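Local coordinates for protein CysE, serine acetyltransferase (Brucella abortus, PDB 4HZC) that probably catalyses the transfer of an acetyl group from acetyl-coenzyme A to L-serine, providing the activated precursor for cysteine biosynthesis, at residues A60-H65 against S148-D153; S50-V55 against V90-I95; F118-T123 against L164-A169; D182-L187 against V210-G215. One frame throughout, in Å; residues are numbered along the deposited sequence.

Contact 1 (A60-H65 against S148-D153); sequences AERLGH and SIFQTD. With MG (magnesium ion), chain O.
Arg62, near the end of helix 51-63, passes its side chain obliquely across the CE1 corner of the Phe150 ring. Its CB starts the contact 4.0 Å from both CE1 and CZ of Phe150. Further out, CD comes to 3.9 Å from Phe150 CE1, close to the ring plane and therefore at the edge. NE and CZ of Arg62 stay near that same CE1, at 4.0 and 4.1 Å. The chain bends at chi3 (76°), which turns the guanidinium so that Phe150 CE1 sits over one of its faces, offset toward the rim; the two planes are 59° apart, far from a parallel stack. At the tip NH1 is hydrogen-bonded to His119, and NH2 makes a weak bond to Ser144 O of a neighbouring subunit. The Leu63 side chain crosses that of Phe150 at about a right angle and reaches it obliquely, CD2 3.6 Å from Phe150 CE2. The contact packs the end of helix 51-63, in the helical N-terminal part, against the region where helix 136-149 gives way to the beta-helix, beside a subunit interface. With no hydrogen bond between the segments, their cohesion is apolar: the phenyl edge helps bury the arginine chain, and the charged tip takes its polar partners from other parts of the hexamer.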
loop_
_atom_site.group_PDB
_atom_site.type_symbol
_atom_site.label_atom_id
_atom_site.label_comp_id
_atom_site.label_asym_id
_atom_site.label_seq_id
_atom_site.Cartn_x
_atom_site.Cartn_y
_atom_site.Cartn_z
ATOM N N ALA A 60 -14.026 3.041 7.336
ATOM C CA ALA A 60 -13.487 1.974 6.497
ATOM C C ALA A 60 -12.023 2.244 6.075
ATOM O O ALA A 60 -11.207 1.341 6.068
ATOM C CB ALA A 60 -14.397 1.738 5.304
ATOM N N GLU A 61 -11.703 3.486 5.740
ATOM C CA GLU A 61 -10.318 3.871 5.421
ATOM C C GLU A 61 -9.390 3.743 6.625
ATOM O O GLU A 61 -8.294 3.320 6.454
ATOM C CB GLU A 61 -10.258 5.354 4.925
ATOM C CG GLU A 61 -11.020 5.532 3.606
ATOM C CD GLU A 61 -10.440 4.656 2.521
ATOM O OE1 GLU A 61 -9.206 4.733 2.306
ATOM O OE2 GLU A 61 -11.191 3.794 1.968
ATOM N N ARG A 62 -9.862 4.021 7.851
ATOM C CA ARG A 62 -8.974 3.894 9.048
ATOM C C ARG A 62 -8.765 2.424 9.325
ATOM O O ARG A 62 -7.698 2.009 9.762
ATOM C CB ARG A 62 -9.617 4.559 10.259
ATOM C CG ARG A 62 -9.848 6.101 10.023
ATOM C CD ARG A 62 -9.899 6.811 11.393
ATOM N NE ARG A 62 -8.573 6.983 12.006
ATOM C CZ ARG A 62 -8.325 7.527 13.193
ATOM N NH1 ARG A 62 -9.319 7.992 13.957
ATOM N NH2 ARG A 62 -7.058 7.615 13.633
ATOM N N LEU A 63 -9.839 1.654 9.181
ATOM C CA LEU A 63 -9.757 0.208 9.509
ATOM C C LEU A 63 -9.197 -0.657 8.363
ATOM O O LEU A 63 -8.786 -1.800 8.589
ATOM C CB LEU A 63 -11.148 -0.309 9.949
ATOM C CG LEU A 63 -11.732 0.243 11.272
ATOM C CD1 LEU A 63 -13.092 -0.280 11.462
ATOM C CD2 LEU A 63 -10.774 -0.063 12.443
ATOM N N GLY A 64 -9.241 -0.147 7.129
ATOM C CA GLY A 64 -8.782 -0.900 5.944
ATOM C C GLY A 64 -7.320 -1.419 6.135
ATOM O O GLY A 64 -6.439 -0.742 6.716
ATOM N N HIS A 65 -7.068 -2.604 5.586
ATOM C CA HIS A 65 -5.728 -3.289 5.676
ATOM C C HIS A 65 -5.607 -4.237 4.498
ATOM O O HIS A 65 -6.609 -4.664 3.931
ATOM C CB HIS A 65 -5.662 -4.050 7.015
ATOM C CG HIS A 65 -4.304 -4.543 7.394
ATOM N ND1 HIS A 65 -3.869 -5.773 7.049
ATOM C CD2 HIS A 65 -3.265 -3.941 8.135
ATOM C CE1 HIS A 65 -2.607 -5.953 7.506
ATOM N NE2 HIS A 65 -2.249 -4.851 8.206
ATOM N N SER A 148 -6.673 -2.815 17.841
ATOM C CA SER A 148 -5.367 -2.432 17.346
ATOM C C SER A 148 -5.244 -0.990 16.897
ATOM O O SER A 148 -4.231 -0.321 17.172
ATOM C CB SER A 148 -4.970 -3.358 16.186
ATOM O OG SER A 148 -3.696 -2.996 15.741
ATOM N N ILE A 149 -6.303 -0.444 16.257
ATOM C CA ILE A 149 -6.155 0.856 15.588
ATOM C C ILE A 149 -6.801 1.988 16.406
ATOM O O ILE A 149 -6.315 3.136 16.347
ATOM C CB ILE A 149 -6.835 0.885 14.182
ATOM C CG1 ILE A 149 -6.176 -0.151 13.282
ATOM C CG2 ILE A 149 -6.661 2.230 13.498
ATOM C CD1 ILE A 149 -4.720 0.136 12.903
ATOM N N PHE A 150 -7.885 1.686 17.132
ATOM C CA PHE A 150 -8.505 2.687 17.944
ATOM C C PHE A 150 -8.230 2.444 19.405
ATOM O O PHE A 150 -8.584 3.239 20.237
ATOM C CB PHE A 150 -10.009 2.715 17.722
ATOM C CG PHE A 150 -10.433 2.931 16.290
ATOM C CD1 PHE A 150 -9.703 3.765 15.430
ATOM C CD2 PHE A 150 -11.635 2.344 15.833
ATOM C CE1 PHE A 150 -10.159 4.030 14.145
ATOM C CE2 PHE A 150 -12.066 2.541 14.522
ATOM C CZ PHE A 150 -11.313 3.412 13.674
ATOM N N GLN A 151 -7.615 1.305 19.720
ATOM C CA GLN A 151 -7.321 0.988 21.129
ATOM C C GLN A 151 -8.566 0.758 21.956
ATOM O O GLN A 151 -8.565 0.943 23.175
ATOM C CB GLN A 151 -6.365 2.015 21.778
ATOM C CG GLN A 151 -4.959 1.910 21.114
ATOM C CD GLN A 151 -4.888 2.725 19.812
ATOM O OE1 GLN A 151 -5.316 3.843 19.790
ATOM N NE2 GLN A 151 -4.420 2.125 18.709
ATOM N N THR A 152 -9.657 0.350 21.298
ATOM C CA THR A 152 -10.939 0.145 21.989
ATOM C C THR A 152 -11.323 -1.299 21.732
ATOM O O THR A 152 -11.546 -1.682 20.586
ATOM C CB THR A 152 -12.008 1.091 21.406
ATOM O OG1 THR A 152 -11.916 1.001 20.004
ATOM C CG2 THR A 152 -11.729 2.536 21.781
ATOM N N ASP A 153 -11.387 -2.093 22.796
ATOM C CA ASP A 153 -11.679 -3.509 22.700
ATOM C C ASP A 153 -13.064 -3.716 23.220
ATOM O O ASP A 153 -13.318 -3.807 24.431
ATOM C CB ASP A 153 -10.624 -4.380 23.476
ATOM C CG ASP A 153 -10.884 -5.900 23.323
ATOM O OD1 ASP A 153 -11.932 -6.261 22.767
ATOM O OD2 ASP A 153 -10.025 -6.708 23.757
HETATM MG MG MG O . -7.700 6.792 2.262
HETATM O O HOH W 1 -7.493 6.568 -0.070
#

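Contact 2 (S50-V55 against V90-I95)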
loop_
_atom_site.group_PDB
_atom_site.type_symbol
_atom_site.label_atom_id
_atom_site.label_comp_id
_atom_site.label_asym_id
_atom_site.label_seq_id
_atom_site.Cartn_x
_atom_site.Cartn_y
_atom_site.Cartn_z
ATOM N N SER A 50 -24.039 11.765 1.356
ATOM C CA SER A 50 -24.727 11.810 2.674
ATOM C C SER A 50 -23.740 11.756 3.817
ATOM O O SER A 50 -22.575 11.309 3.630
ATOM C CB SER A 50 -25.738 10.679 2.832
ATOM O OG SER A 50 -25.120 9.358 2.780
ATOM N N LEU A 51 -24.229 12.114 5.011
ATOM C CA LEU A 51 -23.454 12.064 6.221
ATOM C C LEU A 51 -23.112 10.623 6.530
ATOM O O LEU A 51 -21.948 10.301 6.927
ATOM C CB LEU A 51 -24.214 12.736 7.393
ATOM C CG LEU A 51 -23.629 12.544 8.777
ATOM C CD1 LEU A 51 -22.304 13.266 8.893
ATOM C CD2 LEU A 51 -24.565 13.105 9.819
ATOM N N GLU A 52 -24.104 9.767 6.367
ATOM C CA GLU A 52 -23.922 8.344 6.524
ATOM C C GLU A 52 -22.723 7.810 5.735
ATOM O O GLU A 52 -21.855 7.086 6.291
ATOM C CB GLU A 52 -25.177 7.603 6.106
ATOM C CG GLU A 52 -26.298 7.697 7.113
ATOM C CD GLU A 52 -27.238 8.840 6.797
ATOM O OE1 GLU A 52 -26.907 9.726 5.948
ATOM O OE2 GLU A 52 -28.280 8.809 7.461
ATOM N N GLU A 53 -22.682 8.141 4.456
ATOM C CA GLU A 53 -21.671 7.648 3.593
ATOM C C GLU A 53 -20.311 8.276 3.941
ATOM O O GLU A 53 -19.256 7.608 3.847
ATOM C CB GLU A 53 -22.033 7.786 2.106
ATOM C CG GLU A 53 -23.123 6.786 1.658
ATOM C CD GLU A 53 -23.120 6.560 0.173
ATOM O OE1 GLU A 53 -22.034 6.496 -0.430
ATOM O OE2 GLU A 53 -24.196 6.435 -0.395
ATOM N N ALA A 54 -20.329 9.521 4.371
ATOM C CA ALA A 54 -19.073 10.141 4.817
ATOM C C ALA A 54 -18.514 9.403 6.029
ATOM O O ALA A 54 -17.294 9.213 6.140
ATOM C CB ALA A 54 -19.281 11.619 5.126
ATOM N N VAL A 55 -19.390 9.020 6.972
ATOM C CA VAL A 55 -18.940 8.446 8.214
ATOM C C VAL A 55 -18.443 7.019 7.924
ATOM O O VAL A 55 -17.376 6.577 8.445
ATOM C CB VAL A 55 -20.082 8.441 9.281
ATOM C CG1 VAL A 55 -19.723 7.470 10.397
ATOM C CG2 VAL A 55 -20.285 9.838 9.856
ATOM N N VAL A 90 -29.384 7.315 15.164
ATOM C CA VAL A 90 -28.386 7.002 16.225
ATOM C C VAL A 90 -27.033 7.748 15.974
ATOM O O VAL A 90 -26.439 8.330 16.893
ATOM C CB VAL A 90 -28.169 5.517 16.389
ATOM C CG1 VAL A 90 -27.029 5.211 17.419
ATOM C CG2 VAL A 90 -29.409 4.870 16.908
ATOM N N LEU A 91 -26.571 7.706 14.720
ATOM C CA LEU A 91 -25.347 8.335 14.267
ATOM C C LEU A 91 -25.354 9.830 14.566
ATOM O O LEU A 91 -24.393 10.399 15.105
ATOM C CB LEU A 91 -25.208 8.131 12.739
ATOM C CG LEU A 91 -24.139 8.974 12.061
ATOM C CD1 LEU A 91 -22.801 8.354 12.546
ATOM C CD2 LEU A 91 -24.199 8.884 10.541
ATOM N N ARG A 92 -26.455 10.487 14.229
ATOM C CA ARG A 92 -26.551 11.931 14.453
ATOM C C ARG A 92 -26.548 12.358 15.875
ATOM O O ARG A 92 -25.883 13.351 16.247
ATOM C CB ARG A 92 -27.774 12.507 13.676
ATOM C CG ARG A 92 -27.444 12.595 12.179
ATOM C CD ARG A 92 -28.689 12.989 11.350
ATOM N NE ARG A 92 -28.417 13.068 9.914
ATOM C CZ ARG A 92 -28.251 12.008 9.107
ATOM N NH1 ARG A 92 -28.294 10.775 9.577
ATOM N NH2 ARG A 92 -28.018 12.173 7.805
ATOM N N VAL A 93 -27.257 11.618 16.712
ATOM C CA VAL A 93 -27.218 11.970 18.126
ATOM C C VAL A 93 -25.826 11.672 18.738
ATOM O O VAL A 93 -25.423 12.352 19.687
ATOM C CB VAL A 93 -28.306 11.311 18.996
ATOM C CG1 VAL A 93 -29.670 11.848 18.552
ATOM C CG2 VAL A 93 -28.296 9.836 18.869
ATOM N N ASP A 94 -25.122 10.677 18.182
ATOM C CA ASP A 94 -23.713 10.404 18.624
ATOM C C ASP A 94 -22.810 11.600 18.269
ATOM O O ASP A 94 -21.962 12.009 19.076
ATOM C CB ASP A 94 -23.201 9.105 17.967
ATOM C CG ASP A 94 -23.732 7.838 18.662
ATOM O OD1 ASP A 94 -24.296 7.994 19.779
ATOM O OD2 ASP A 94 -23.572 6.679 18.142
ATOM N N ILE A 95 -22.958 12.143 17.059
ATOM C CA ILE A 95 -22.190 13.317 16.645
ATOM C C ILE A 95 -22.579 14.502 17.563
ATOM O O ILE A 95 -21.701 15.243 18.047
ATOM C CB ILE A 95 -22.434 13.701 15.150
ATOM C CG1 ILE A 95 -21.759 12.690 14.224
ATOM C CG2 ILE A 95 -21.783 15.055 14.817
ATOM C CD1 ILE A 95 -22.213 12.745 12.765
#
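Leu51 and Glu52, in the first turn of helix 51-63, face Leu91 and Arg92 of helix 87-101, a helix-helix packing inside the all-helical N-terminal region of serine acetyltransferase. The axes of the two short helical segments approach to 11.3 Å, with N-to-C directions 70° apart, and the nearest CA atoms, those of Glu52 and Leu91, are separated by 7.9 Å. Ser50 caps the first helix, its OG accepting from Glu53 N. Between the axes, Leu51 and Ile95 meet tip to tip, with Leu51 CD2 3.8 Å from Ile95 CD1. Val55 CG1 meets Leu91 CD1 in the same manner at 3.9 Å. Leu51 CD2 also covers one face of the Arg92 guanidinium, the two side chains running antiparallel alongside each other. Stretched from CG to NE and turned only at its end, Arg92 brings NH1 to 2.9 Å from Glu52 OE2. This bond lies in the guanidinium plane but meets the carboxylate from above, 62° out of its plane; the partner bond from NH2 to OE1 is weak, at 3.3 Å. Ser88 binds both groups, through OG to Glu52 OE2 and through O to Arg92 NH1, and Asp17 adds a salt bridge to NH2. Two carboxylates would thus be expected to stabilise the arginine's positive charge at the border of an aliphatic interface.

Contact 3 (F118-T123 against L164-A169)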
loop_
_atom_site.group_PDB
_atom_site.type_symbol
_atom_site.label_atom_id
_atom_site.label_comp_id
_atom_site.label_asym_id
_atom_site.label_seq_id
_atom_site.Cartn_x
_atom_site.Cartn_y
_atom_site.Cartn_z
ATOM N N PHE A 118 -15.382 8.232 18.600
ATOM C CA PHE A 118 -16.556 8.210 17.743
ATOM C C PHE A 118 -16.468 7.081 16.669
ATOM O O PHE A 118 -17.451 6.331 16.402
ATOM C CB PHE A 118 -16.743 9.574 17.063
ATOM C CG PHE A 118 -17.861 9.557 16.038
ATOM C CD1 PHE A 118 -19.178 9.646 16.449
ATOM C CD2 PHE A 118 -17.588 9.483 14.670
ATOM C CE1 PHE A 118 -20.229 9.641 15.523
ATOM C CE2 PHE A 118 -18.637 9.505 13.752
ATOM C CZ PHE A 118 -19.938 9.568 14.182
ATOM N N HIS A 119 -15.321 6.951 16.011
ATOM C CA HIS A 119 -15.104 5.842 15.050
ATOM C C HIS A 119 -15.289 4.460 15.634
ATOM O O HIS A 119 -15.870 3.575 14.976
ATOM C CB HIS A 119 -13.686 5.981 14.485
ATOM C CG HIS A 119 -13.476 7.303 13.741
ATOM N ND1 HIS A 119 -12.311 7.926 13.722
ATOM C CD2 HIS A 119 -14.370 8.106 13.002
ATOM C CE1 HIS A 119 -12.398 9.076 13.040
ATOM N NE2 HIS A 119 -13.661 9.201 12.589
ATOM N N ALA A 120 -14.764 4.234 16.857
ATOM C CA ALA A 120 -14.946 2.955 17.553
ATOM C C ALA A 120 -16.426 2.618 17.830
ATOM O O ALA A 120 -16.830 1.491 17.716
ATOM C CB ALA A 120 -14.153 2.954 18.864
ATOM N N ILE A 121 -17.199 3.605 18.264
ATOM C CA ILE A 121 -18.627 3.419 18.491
ATOM C C ILE A 121 -19.310 2.864 17.269
ATOM O O ILE A 121 -19.951 1.790 17.373
ATOM C CB ILE A 121 -19.326 4.720 18.955
ATOM C CG1 ILE A 121 -18.801 5.111 20.348
ATOM C CG2 ILE A 121 -20.848 4.487 18.969
ATOM C CD1 ILE A 121 -19.080 6.577 20.806
ATOM N N GLN A 122 -19.205 3.579 16.132
ATOM C CA GLN A 122 -19.869 3.120 14.894
ATOM C C GLN A 122 -19.289 1.805 14.332
ATOM O O GLN A 122 -19.985 1.023 13.713
ATOM C CB GLN A 122 -19.864 4.197 13.850
ATOM C CG GLN A 122 -20.198 5.610 14.366
ATOM C CD GLN A 122 -21.424 5.616 15.312
ATOM O OE1 GLN A 122 -22.365 4.825 15.154
ATOM N NE2 GLN A 122 -21.453 6.553 16.206
ATOM N N THR A 123 -18.019 1.558 14.586
ATOM C CA THR A 123 -17.427 0.266 14.276
ATOM C C THR A 123 -18.133 -0.823 15.067
ATOM O O THR A 123 -18.495 -1.861 14.497
ATOM C CB THR A 123 -15.923 0.279 14.583
ATOM O OG1 THR A 123 -15.297 1.206 13.699
ATOM C CG2 THR A 123 -15.343 -1.125 14.305
ATOM N N LEU A 164 -23.863 8.233 22.820
ATOM C CA LEU A 164 -22.631 7.826 23.580
ATOM C C LEU A 164 -21.456 8.667 23.213
ATOM O O LEU A 164 -21.194 8.879 22.001
ATOM C CB LEU A 164 -22.299 6.345 23.281
ATOM C CG LEU A 164 -21.039 5.755 23.993
ATOM C CD1 LEU A 164 -21.120 5.844 25.508
ATOM C CD2 LEU A 164 -20.881 4.305 23.533
ATOM N N PHE A 165 -20.748 9.165 24.224
ATOM C CA PHE A 165 -19.600 10.022 24.019
ATOM C C PHE A 165 -18.374 9.252 24.553
ATOM O O PHE A 165 -18.247 9.037 25.739
ATOM C CB PHE A 165 -19.774 11.351 24.757
ATOM C CG PHE A 165 -18.543 12.274 24.695
ATOM C CD1 PHE A 165 -17.801 12.427 23.524
ATOM C CD2 PHE A 165 -18.202 13.064 25.795
ATOM C CE1 PHE A 165 -16.680 13.278 23.494
ATOM C CE2 PHE A 165 -17.095 13.963 25.768
ATOM C CZ PHE A 165 -16.340 14.057 24.612
ATOM N N LEU A 166 -17.502 8.845 23.658
ATOM C CA LEU A 166 -16.277 8.152 24.067
ATOM C C LEU A 166 -15.084 9.079 23.865
ATOM O O LEU A 166 -14.576 9.199 22.751
ATOM C CB LEU A 166 -16.195 6.852 23.277
ATOM C CG LEU A 166 -15.032 5.908 23.534
ATOM C CD1 LEU A 166 -14.909 5.500 25.010
ATOM C CD2 LEU A 166 -15.196 4.703 22.577
ATOM N N ASP A 167 -14.669 9.776 24.939
ATOM C CA ASP A 167 -13.679 10.884 24.873
ATOM C C ASP A 167 -12.266 10.333 25.079
ATOM O O ASP A 167 -12.056 9.573 26.009
ATOM C CB ASP A 167 -13.972 11.913 25.987
ATOM C CG ASP A 167 -13.191 13.219 25.841
ATOM O OD1 ASP A 167 -12.507 13.533 24.814
ATOM O OD2 ASP A 167 -13.331 13.983 26.799
ATOM N N HIS A 168 -11.345 10.690 24.169
ATOM C CA HIS A 168 -10.014 10.084 24.091
ATOM C C HIS A 168 -9.905 8.602 23.815
ATOM O O HIS A 168 -9.136 8.253 22.950
ATOM C CB HIS A 168 -9.184 10.430 25.327
ATOM C CG HIS A 168 -9.278 11.902 25.709
ATOM N ND1 HIS A 168 -8.660 12.874 25.003
ATOM C CD2 HIS A 168 -9.948 12.539 26.743
ATOM C CE1 HIS A 168 -8.881 14.078 25.592
ATOM N NE2 HIS A 168 -9.680 13.866 26.647
ATOM N N ALA A 169 -10.640 7.762 24.568
ATOM C CA ALA A 169 -10.943 6.339 24.246
ATOM C C ALA A 169 -9.802 5.344 24.563
ATOM O O ALA A 169 -10.070 4.206 24.904
ATOM C CB ALA A 169 -11.368 6.128 22.796
#
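Next to Ala120 and Ile121, the helical residues that meet Leu164 and Leu166, the carbonyl oxygen of His119 is gripped twice by Thr123. Thr123 OG1 donates to His119 O at 2.8 Å and Thr123 N donates to it at 3.0 Å, from opposite faces of the carbonyl plane. The side-chain bond thereby doubles a normal helical one and fixes the threonine hydroxyl. Helix 116-132 here lies on strand 165-166, outermost within this chain in one sheet of the left-handed beta-helix that forms the other half of the chain. No hydrogen bond joins the segments, and the helix docks through apolar contacts. Ala120 CB touches Leu166 CD2 at 4.2 Å. Ile121 goes deeper: CG1 stands anti to the carbonyl carbon (chi1 -66°) and chi2 is extended, which carries CD1 outward between two leucines. That methyl lies 3.8 Å from Leu164 CG on one hand and 3.8 Å from Leu166 CB on the other, and the Ile121 side chain runs antiparallel alongside that of Leu166. Leu164 and Leu166 both point toward the helix, while Phe165 between them points away and rests on Ser185 of the next strand. The closest approach of all is to backbone, Ile121 CD1 standing 3.3 Å from Leu164 O.

Contact 4 (D182-L187 against V210-G215); sequences DNVSIL and VLIGAG
Ser185 and Ile186 run beside Leu211 and Ile212 as a parallel pair of short strands, with CA atoms 4.9 and 4.8 Å apart at the two bridges. Three backbone bonds close the seam: Ser185 N to Val210 O at 3.1 Å, Ile212 N to Ser185 O at 2.9 Å, and Leu187 N to Ile212 O, the last the most bent at its hydrogen (144°). On one face the two isoleucines stand abreast with their tips on the same side. Both have CG1 beside the backbone N (chi1 -50° and -49°) and an extended chi2, so the two chains nest like stacked copies, and Ile212 CD1 settles 3.9 Å from Ile186 CG1. Val184 lies next to them, its CG1 against Val210 O and, more loosely, Ile212 CD1. Such repetition of similar side chains at equivalent places in successive coils belongs to the left-handed beta-helix of the hexapeptide-repeat acyltransferases. In this protein Leu164, Leu166 and Ile206 pack around the same aliphatic row, consistent with its facing the interior of the coil. The face bearing Ser185 and Leu211 is shaped differently: Leu211 leans its CD1 over the small serine and reaches Ser185 CB at 3.9 Å. At the turn beyond the strands, Leu187 is the bump, and three surfaces receive it. Its CB sits over the Gly213-Ala214 peptide, 3.6 Å from Ala214 N. Of its two methyls, CD1 lies against Ile212 O and crosses toward Leu211 CD1 at 4.2 Å, and CD2 drops onto CB of Ala214, which also packs against Lys217 of a neighbouring subunit.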
loop_
_atom_site.group_PDB
_atom_site.type_symbol
_atom_site.label_atom_id
_atom_site.label_comp_id
_atom_site.label_asym_id
_atom_site.label_seq_id
_atom_site.Cartn_x
_atom_site.Cartn_y
_atom_site.Cartn_z
ATOM N N ASP A 182 -28.509 5.025 27.088
ATOM C CA ASP A 182 -28.336 6.249 26.319
ATOM C C ASP A 182 -27.653 7.352 27.073
ATOM O O ASP A 182 -27.641 7.373 28.312
ATOM C CB ASP A 182 -29.643 6.761 25.663
ATOM C CG ASP A 182 -30.311 5.721 24.771
ATOM O OD1 ASP A 182 -29.643 4.745 24.359
ATOM O OD2 ASP A 182 -31.519 5.855 24.489
ATOM N N ASN A 183 -27.094 8.286 26.297
ATOM C CA ASN A 183 -26.428 9.496 26.797
ATOM C C ASN A 183 -25.415 9.266 27.872
ATOM O O ASN A 183 -25.357 9.997 28.890
ATOM C CB ASN A 183 -27.470 10.544 27.250
ATOM C CG ASN A 183 -28.410 10.913 26.130
ATOM O OD1 ASN A 183 -27.983 11.279 25.040
ATOM N ND2 ASN A 183 -29.663 10.786 26.370
ATOM N N VAL A 184 -24.599 8.261 27.662
ATOM C CA VAL A 184 -23.472 7.968 28.568
ATOM C C VAL A 184 -22.171 8.581 28.008
ATOM O O VAL A 184 -22.071 8.781 26.813
ATOM C CB VAL A 184 -23.355 6.443 28.853
ATOM C CG1 VAL A 184 -22.083 6.073 29.629
ATOM C CG2 VAL A 184 -24.571 5.962 29.614
ATOM N N SER A 185 -21.254 8.978 28.886
ATOM C CA SER A 185 -19.960 9.563 28.514
ATOM C C SER A 185 -18.939 8.720 29.206
ATOM O O SER A 185 -19.031 8.524 30.388
ATOM C CB SER A 185 -19.806 11.016 29.015
ATOM O OG SER A 185 -20.809 11.818 28.355
ATOM N N ILE A 186 -17.975 8.203 28.430
ATOM C CA ILE A 186 -16.925 7.313 28.932
ATOM C C ILE A 186 -15.559 7.849 28.480
ATOM O O ILE A 186 -15.377 8.237 27.318
ATOM C CB ILE A 186 -17.131 5.903 28.403
ATOM C CG1 ILE A 186 -18.578 5.407 28.625
ATOM C CG2 ILE A 186 -16.020 4.977 28.924
ATOM C CD1 ILE A 186 -18.848 3.996 28.094
ATOM N N LEU A 187 -14.621 7.925 29.401
ATOM C CA LEU A 187 -13.299 8.454 29.103
ATOM C C LEU A 187 -12.328 7.341 28.735
ATOM O O LEU A 187 -12.723 6.174 28.675
ATOM C CB LEU A 187 -12.784 9.280 30.268
ATOM C CG LEU A 187 -13.072 10.752 29.924
ATOM C CD1 LEU A 187 -14.489 11.098 30.375
ATOM C CD2 LEU A 187 -12.070 11.690 30.538
ATOM N N VAL A 210 -24.926 8.373 32.871
ATOM C CA VAL A 210 -23.702 8.160 33.680
ATOM C C VAL A 210 -22.461 8.779 33.016
ATOM O O VAL A 210 -22.348 8.805 31.799
ATOM C CB VAL A 210 -23.502 6.661 33.959
ATOM C CG1 VAL A 210 -22.142 6.348 34.643
ATOM C CG2 VAL A 210 -24.601 6.164 34.848
ATOM N N LEU A 211 -21.565 9.315 33.833
ATOM C CA LEU A 211 -20.277 9.785 33.400
ATOM C C LEU A 211 -19.268 8.851 34.052
ATOM O O LEU A 211 -19.266 8.709 35.270
ATOM C CB LEU A 211 -20.066 11.204 33.860
ATOM C CG LEU A 211 -18.625 11.754 33.806
ATOM C CD1 LEU A 211 -18.077 11.888 32.386
ATOM C CD2 LEU A 211 -18.506 13.097 34.558
ATOM N N ILE A 212 -18.415 8.252 33.238
ATOM C CA ILE A 212 -17.296 7.410 33.720
ATOM C C ILE A 212 -15.947 8.049 33.464
ATOM O O ILE A 212 -15.560 8.229 32.309
ATOM C CB ILE A 212 -17.320 6.014 33.063
ATOM C CG1 ILE A 212 -18.734 5.438 33.169
ATOM C CG2 ILE A 212 -16.315 5.089 33.772
ATOM C CD1 ILE A 212 -19.057 4.203 32.345
ATOM N N GLY A 213 -15.237 8.364 34.547
ATOM C CA GLY A 213 -13.928 9.034 34.558
ATOM C C GLY A 213 -12.788 8.190 34.033
ATOM O O GLY A 213 -12.943 7.002 33.862
ATOM N N ALA A 214 -11.711 8.861 33.640
ATOM C CA ALA A 214 -10.530 8.231 33.015
ATOM C C ALA A 214 -9.911 7.209 33.922
ATOM O O ALA A 214 -9.743 7.466 35.128
ATOM C CB ALA A 214 -9.491 9.288 32.690
ATOM N N GLY A 215 -9.593 6.022 33.375
ATOM C CA GLY A 215 -8.865 4.995 34.109
ATOM C C GLY A 215 -9.767 4.175 34.987
ATOM O O GLY A 215 -9.302 3.297 35.641
#

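Contacts 1 and 2 both use helix 51-63, one near its end and one at its start, with centres 18 Å apart. Contact 3 lies about 3 Å from the centre of the chain and touches the other three. It is 12 Å from contact 1, 13 Å from contact 2 and 11 Å from contact 4, centre to centre. Asp94 ties it to contact 2 by bonding Gln122 and Leu164, while strands 165-166 and 185-186, neighbours in one sheet, carry it into contact 4. Along the chain, contact 1 interleaves with contacts 2 and 3, and contact 4 comes last. Helix 116-132 thus packs between the N-terminal helices and the beta-helix.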